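Local atomic coordinates of cytochrome P450 (Novosphingobium aromaticivorans, PDB entry 3OFT), a protein that belongs to the cytochrome P450 family of haem-thiolate proteins, holding protoporphyrin IX with its iron inside a mainly helical fold. Residues I16-Y26 / V377-G385. Residues are numbered along the deposited sequence; the frame is centred on the assembly and turned at random.
Sequences IFNPPGVEQDY and VTMKGGNVG. With HX2 ((2R,5R)-hexane-2,5-diol), chain E.
Loop-to-hairpin docking joins two parts of this cytochrome P450 that are far apart in the sequence: the loop 16-26, which leads into helix 26-31, lies along 377-385, made of strand 378-380, which pairs antiparallel with strand 386-394 near the C-terminus, and the turn that follows it. It illustrates how an irregular loop can be fastened to a hairpin by two backbone hydrogen bonds, with side chains and waters completing the join. At one end Met379 N donates to Glu23 O (3.0 Å), the donor sitting 31° out of the carbonyl plane, and a CA-H...O contact from Glu23 CA returns to Met379 O at 3.2 Å. At the other, Gly382 N reaches Ile16 O in the carbonyl plane, on a lone pair. Water 2 bridges Phe17 O and Gly381 N between them, while waters 3 and 4 link Gln24 to Val377 O.

Side chains fit around glycines. Val22 sets CG2 anti to its backbone N, which lays that methyl 3.6 Å from Gly381 N. Tyr26, with CG likewise anti to N (chi1 165°), brings its ring beside the hairpin: Gly381 CA lies at the ring edge, and Gly385 CA sits 3.8 Å from CE1. Tyr26 OH and Gly382 O both lie near water 5. Within the turn, Asn383 is tied through OD1 to Tyr305 and helps line the pocket of (2R,5R)-hexane-2,5-diol, its CB 3.2 Å from O1 of the diol. Met379 runs its extended chain to the start of helix 26-31, where Tyr26 N points a weak but nearly straight hydrogen bond at SD, 3.4 Å away with 167° at the hydrogen.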
loop_
_atom_site.group_PDB
_atom_site.type_symbol
_atom_site.label_atom_id
_atom_site.label_comp_id
_atom_site.label_asym_id
_atom_site.label_seq_id
_atom_site.Cartn_x
_atom_site.Cartn_y
_atom_site.Cartn_z
ATOM N N ILE A 16 -1.181 16.340 6.138
ATOM C CA ILE A 16 -1.053 14.892 5.893
ATOM C C ILE A 16 0.202 14.451 5.121
ATOM O O ILE A 16 0.655 13.287 5.243
ATOM C CB ILE A 16 -2.346 14.336 5.254
ATOM C CG1 ILE A 16 -2.544 14.975 3.868
ATOM C CG2 ILE A 16 -3.499 14.547 6.259
ATOM C CD1 ILE A 16 -3.968 14.906 3.292
ATOM N N PHE A 17 0.795 15.377 4.374
ATOM C CA PHE A 17 2.033 15.116 3.656
ATOM C C PHE A 17 3.282 15.214 4.532
ATOM O O PHE A 17 4.308 14.648 4.181
ATOM C CB PHE A 17 2.146 15.992 2.386
ATOM C CG PHE A 17 1.045 15.736 1.392
ATOM C CD1 PHE A 17 1.030 14.571 0.634
ATOM C CD2 PHE A 17 -0.003 16.649 1.234
ATOM C CE1 PHE A 17 0.010 14.323 -0.291
ATOM C CE2 PHE A 17 -1.039 16.403 0.317
ATOM C CZ PHE A 17 -1.033 15.247 -0.451
ATOM N N ASN A 18 3.216 15.955 5.638
ATOM C CA ASN A 18 4.333 15.991 6.582
ATOM C C ASN A 18 3.858 16.130 8.023
ATOM O O ASN A 18 3.965 17.200 8.623
ATOM C CB ASN A 18 5.481 16.969 6.209
ATOM C CG ASN A 18 5.064 18.088 5.276
ATOM O OD1 ASN A 18 4.870 17.893 4.071
ATOM N ND2 ASN A 18 4.971 19.296 5.821
ATOM N N PRO A 19 3.291 15.048 8.582
ATOM C CA PRO A 19 2.860 15.129 9.975
ATOM C C PRO A 19 4.052 15.469 10.900
ATOM O O PRO A 19 5.183 15.025 10.657
ATOM C CB PRO A 19 2.302 13.732 10.249
ATOM C CG PRO A 19 1.889 13.213 8.879
ATOM C CD PRO A 19 2.942 13.756 7.957
ATOM N N PRO A 20 3.829 16.317 11.914
ATOM C CA PRO A 20 4.948 16.689 12.808
ATOM C C PRO A 20 5.621 15.460 13.452
ATOM O O PRO A 20 4.937 14.605 14.000
ATOM C CB PRO A 20 4.249 17.561 13.856
ATOM C CG PRO A 20 3.156 18.271 12.996
ATOM C CD PRO A 20 2.615 17.106 12.198
ATOM N N GLY A 21 6.942 15.359 13.354
ATOM C CA GLY A 21 7.649 14.188 13.896
ATOM C C GLY A 21 7.611 12.947 13.000
ATOM O O GLY A 21 8.173 11.910 13.367
ATOM N N VAL A 22 6.978 13.034 11.822
ATOM C CA VAL A 22 6.888 11.863 10.923
ATOM C C VAL A 22 8.247 11.307 10.505
ATOM O O VAL A 22 8.381 10.111 10.290
ATOM C CB VAL A 22 6.037 12.135 9.657
ATOM C CG1 VAL A 22 6.782 13.002 8.646
ATOM C CG2 VAL A 22 5.607 10.799 8.978
ATOM N N GLU A 23 9.251 12.174 10.352
ATOM C CA GLU A 23 10.557 11.700 9.934
ATOM C C GLU A 23 11.234 10.792 10.952
ATOM O O GLU A 23 12.030 9.950 10.562
ATOM C CB GLU A 23 11.460 12.862 9.495
ATOM C CG GLU A 23 10.842 13.567 8.279
ATOM C CD GLU A 23 11.482 14.888 7.941
ATOM O OE1 GLU A 23 12.648 15.130 8.350
ATOM O OE2 GLU A 23 10.809 15.689 7.253
ATOM N N GLN A 24 10.912 10.956 12.231
ATOM C CA GLN A 24 11.407 10.046 13.264
ATOM C C GLN A 24 10.547 8.776 13.392
ATOM O O GLN A 24 11.101 7.698 13.540
ATOM C CB GLN A 24 11.557 10.722 14.650
ATOM C CG GLN A 24 11.848 12.270 14.667
ATOM C CD GLN A 24 12.793 12.770 13.577
ATOM O OE1 GLN A 24 13.739 12.087 13.177
ATOM N NE2 GLN A 24 12.533 13.971 13.095
ATOM N N ASP A 25 9.219 8.911 13.360
ATOM C CA ASP A 25 8.280 7.808 13.658
ATOM C C ASP A 25 6.929 8.179 13.013
ATOM O O ASP A 25 6.265 9.112 13.463
ATOM C CB ASP A 25 8.122 7.680 15.180
ATOM C CG ASP A 25 7.327 6.432 15.635
ATOM O OD1 ASP A 25 6.572 5.812 14.859
ATOM O OD2 ASP A 25 7.431 6.105 16.849
ATOM N N TYR A 26 6.589 7.497 11.922
ATOM C CA TYR A 26 5.322 7.728 11.179
ATOM C C TYR A 26 4.122 7.452 12.059
ATOM O O TYR A 26 3.183 8.241 12.067
ATOM C CB TYR A 26 5.269 6.900 9.859
ATOM C CG TYR A 26 3.884 6.800 9.227
ATOM C CD1 TYR A 26 3.493 7.671 8.196
ATOM C CD2 TYR A 26 2.960 5.838 9.683
ATOM C CE1 TYR A 26 2.205 7.616 7.660
ATOM C CE2 TYR A 26 1.672 5.762 9.137
ATOM C CZ TYR A 26 1.309 6.634 8.117
ATOM O OH TYR A 26 0.023 6.555 7.618
ATOM N N VAL A 377 17.467 5.755 11.213
ATOM C CA VAL A 377 16.271 5.336 10.505
ATOM C C VAL A 377 15.400 6.586 10.311
ATOM O O VAL A 377 15.097 7.287 11.295
ATOM C CB VAL A 377 15.464 4.317 11.344
ATOM C CG1 VAL A 377 14.059 4.044 10.695
ATOM C CG2 VAL A 377 16.262 3.013 11.524
ATOM N N THR A 378 15.026 6.880 9.062
ATOM C CA THR A 378 14.144 8.027 8.790
ATOM C C THR A 378 12.919 7.523 8.033
ATOM O O THR A 378 12.986 6.499 7.356
ATOM C CB THR A 378 14.861 9.156 7.960
ATOM O OG1 THR A 378 15.452 8.593 6.782
ATOM C CG2 THR A 378 16.000 9.743 8.751
ATOM N N MET A 379 11.812 8.248 8.149
ATOM C CA MET A 379 10.549 7.856 7.540
ATOM C C MET A 379 9.957 9.070 6.838
ATOM O O MET A 379 10.411 10.185 7.080
ATOM C CB MET A 379 9.576 7.376 8.630
ATOM C CG MET A 379 10.072 6.162 9.392
ATOM S SD MET A 379 8.761 5.365 10.312
ATOM C CE MET A 379 9.617 4.179 11.369
ATOM N N LYS A 380 8.934 8.862 6.007
ATOM C CA LYS A 380 8.147 9.947 5.438
ATOM C C LYS A 380 6.647 9.663 5.567
ATOM O O LYS A 380 6.222 8.518 5.869
ATOM C CB LYS A 380 8.517 10.170 3.963
ATOM C CG LYS A 380 8.174 8.966 3.066
ATOM C CD LYS A 380 8.311 9.339 1.613
ATOM C CE LYS A 380 8.594 8.126 0.761
ATOM N NZ LYS A 380 7.354 7.581 0.211
ATOM N N GLY A 381 5.840 10.706 5.342
ATOM C CA GLY A 381 4.382 10.593 5.454
ATOM C C GLY A 381 3.775 10.554 4.067
ATOM O O GLY A 381 4.275 9.850 3.211
ATOM N N GLY A 382 2.716 11.312 3.811
ATOM C CA GLY A 382 1.979 11.164 2.513
ATOM C C GLY A 382 0.964 10.023 2.556
ATOM O O GLY A 382 0.721 9.445 3.622
ATOM N N ASN A 383 0.404 9.656 1.394
ATOM C CA ASN A 383 -0.644 8.653 1.352
ATOM C C ASN A 383 -0.125 7.257 1.645
ATOM O O ASN A 383 -0.874 6.450 2.140
ATOM C CB ASN A 383 -1.347 8.658 -0.006
ATOM C CG ASN A 383 -1.874 10.053 -0.368
ATOM O OD1 ASN A 383 -2.347 10.804 0.503
ATOM N ND2 ASN A 383 -1.713 10.433 -1.646
ATOM N N VAL A 384 1.146 6.979 1.348
ATOM C CA VAL A 384 1.737 5.672 1.709
ATOM C C VAL A 384 3.025 5.974 2.475
ATOM O O VAL A 384 4.066 6.242 1.868
ATOM C CB VAL A 384 2.071 4.818 0.457
ATOM C CG1 VAL A 384 2.714 3.471 0.876
ATOM C CG2 VAL A 384 0.822 4.568 -0.402
ATOM N N GLY A 385 2.933 5.985 3.801
ATOM C CA GLY A 385 4.071 6.245 4.678
ATOM C C GLY A 385 5.095 5.136 4.583
ATOM O O GLY A 385 4.759 3.982 4.286
HETATM C C1 HX2 E . -3.886 7.222 -3.442
HETATM O O1 HX2 E . -4.181 7.588 -1.041
HETATM C C2 HX2 E . -3.549 6.739 -2.024
HETATM O O2 HX2 E . -2.604 2.086 -3.388
HETATM C C3 HX2 E . -3.853 5.258 -1.785
HETATM C C4 HX2 E . -3.175 4.336 -2.813
HETATM C C5 HX2 E . -3.105 2.883 -2.324
HETATM C C6 HX2 E . -4.510 2.374 -1.942
HETATM O O HOH W 1 1.098 10.726 6.154
HETATM O O HOH W 2 6.745 13.408 5.017
HETATM O O HOH W 3 13.405 6.540 13.596
HETATM O O HOH W 4 15.344 9.601 12.550
HETATM O O HOH W 5 -0.496 7.417 5.255
#